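Local coordinates for protein prokaryotic transcription elongation factor GreA/GreB (Nitrosomonas europaea, PDB 2PN0) that probably binds RNA polymerase as a transcription elongation factor of the GreA/GreB type, at residues 8-13 with 43-48. Numbering follows the deposited sequence. Where two conformers were deposited one is given.
Sequences KIMISS and RAEVVD
I9, I11, E45 and V47 join the two segments as a short parallel beta ladder: E45 N donates to I9 O at 2.9 Å, I11 N to E45 O at 3.1 Å and V47 N to I11 O at 2.9 Å. The N-H...O angles, all near 160°, show three nearly straight bonds, whereas that from S13 N to V47 O is weak, and the strand axes diverge by 40°. On one face, M10 and E45 lie side by side, M10 CG 3.8 Å from E45 CD in the conformer given. The turn about the CG-SE bond of selenomethionine M10 (chi3 51°) sets CE against V47 CG2 at 3.6 Å. I11 projects to the other face; in the conformer given, its CG1 lies 3.6 Å from A44 CB, while I9 CG1 reaches the same methyl from a different direction, at 3.8 Å. At the K8 end of the ladder, the K8 and R43 chains cross at about a right angle. K8 CG sits over one guanidinium face, offset toward its rim, and K8 NZ comes within 3.5 Å of R43 NH2, two like charges that probably repel. R43 NH2 is held by a hydrogen bond to K6 O, so an alanine here would probably leave that carbonyl without this donor and K8 CG without its flat cover. The 29 residues linking the segments are largely helical: S12, whose OG bonds D15 N, N-caps helix 13-25, and R43 follows helix 34-42. M10 and V47 rest on I52 of the loop that follows, while I9 and I11 touch E40 and L41, respectively, joining this two-stranded parallel sheet to helix 34-42 within the Rnk N-terminal region.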
# COMPACT_ATOMS: atom_id res chain seq x y z
N LYS A 8 -9.05 21.70 1.84
CA LYS A 8 -10.00 20.60 1.87
C LYS A 8 -9.92 19.85 0.54
O LYS A 8 -9.76 20.47 -0.51
CB LYS A 8 -11.42 21.14 2.08
CG LYS A 8 -11.52 22.30 3.06
CD LYS A 8 -12.96 22.52 3.48
CE LYS A 8 -13.14 23.86 4.17
NZ LYS A 8 -12.22 24.06 5.34
N ILE A 9 -9.99 18.53 0.58
CA ILE A 9 -10.15 17.76 -0.64
C ILE A 9 -11.62 17.88 -1.05
O ILE A 9 -12.46 18.26 -0.24
CB ILE A 9 -9.74 16.26 -0.49
CG1 ILE A 9 -10.66 15.54 0.52
CG2 ILE A 9 -8.22 16.16 -0.17
CD1 ILE A 9 -10.67 13.98 0.43
N MSE A 10 -11.91 17.55 -2.31
CA MSE A 10 -13.26 17.53 -2.84
C MSE A 10 -13.67 16.08 -3.08
O MSE A 10 -12.89 15.30 -3.65
CB MSE A 10 -13.35 18.29 -4.17
CG MSE A 10 -12.65 19.64 -4.20
SE MSE A 10 -12.84 20.61 -5.91
CE MSE A 10 -14.77 20.49 -6.12
N ILE A 11 -14.89 15.73 -2.64
CA ILE A 11 -15.53 14.41 -2.84
C ILE A 11 -16.95 14.61 -3.32
O ILE A 11 -17.56 15.62 -2.97
CB ILE A 11 -15.79 13.66 -1.51
CG1 ILE A 11 -15.50 14.55 -0.29
CG2 ILE A 11 -15.20 12.26 -1.53
CD1 ILE A 11 -15.30 13.77 1.00
N SER A 12 -17.49 13.62 -4.02
CA SER A 12 -18.91 13.64 -4.35
C SER A 12 -19.68 13.23 -3.11
O SER A 12 -19.13 12.59 -2.19
CB SER A 12 -19.23 12.69 -5.50
OG SER A 12 -19.28 11.35 -5.06
N SER A 13 -20.96 13.60 -3.10
CA SER A 13 -21.87 13.26 -2.02
C SER A 13 -21.95 11.74 -1.83
O SER A 13 -21.94 11.24 -0.70
CB SER A 13 -23.27 13.82 -2.31
OG SER A 13 -24.08 13.80 -1.15
N ARG A 43 -13.61 17.06 7.07
CA ARG A 43 -13.50 18.47 6.69
C ARG A 43 -13.50 18.68 5.17
O ARG A 43 -13.32 19.81 4.68
CB ARG A 43 -12.23 19.06 7.28
CG ARG A 43 -10.97 18.46 6.70
CD ARG A 43 -9.75 19.11 7.31
NE ARG A 43 -9.81 20.57 7.20
CZ ARG A 43 -9.08 21.28 6.33
NH1 ARG A 43 -8.24 20.66 5.51
NH2 ARG A 43 -9.19 22.61 6.30
N ALA A 44 -13.72 17.59 4.43
CA ALA A 44 -13.77 17.68 2.98
C ALA A 44 -14.92 18.57 2.49
O ALA A 44 -15.93 18.77 3.19
CB ALA A 44 -13.89 16.31 2.37
N GLU A 45 -14.75 19.12 1.30
CA GLU A 45 -15.86 19.82 0.68
C GLU A 45 -16.61 18.84 -0.20
O GLU A 45 -16.04 18.22 -1.11
CB GLU A 45 -15.42 21.09 -0.05
CG GLU A 45 -14.30 20.98 -1.06
CD GLU A 45 -14.26 22.22 -1.95
OE1 GLU A 45 -15.17 22.38 -2.79
OE2 GLU A 45 -13.33 23.04 -1.79
N VAL A 46 -17.89 18.67 0.13
CA VAL A 46 -18.73 17.71 -0.54
C VAL A 46 -19.48 18.39 -1.68
O VAL A 46 -20.37 19.21 -1.45
CB VAL A 46 -19.74 17.03 0.43
CG1 VAL A 46 -20.36 15.83 -0.23
CG2 VAL A 46 -19.07 16.59 1.71
N VAL A 47 -19.13 18.04 -2.91
CA VAL A 47 -19.74 18.70 -4.05
C VAL A 47 -20.52 17.70 -4.90
O VAL A 47 -20.43 16.49 -4.68
CB VAL A 47 -18.68 19.46 -4.90
CG1 VAL A 47 -17.97 20.53 -4.07
CG2 VAL A 47 -17.67 18.50 -5.49
N ASP A 48 -21.30 18.20 -5.85
CA ASP A 48 -21.85 17.35 -6.88
C ASP A 48 -20.67 16.81 -7.70
O ASP A 48 -19.70 17.54 -7.91
CB ASP A 48 -22.78 18.14 -7.79
CG ASP A 48 -23.35 17.30 -8.91
OD1 ASP A 48 -24.29 16.51 -8.64
OD2 ASP A 48 -22.86 17.41 -10.04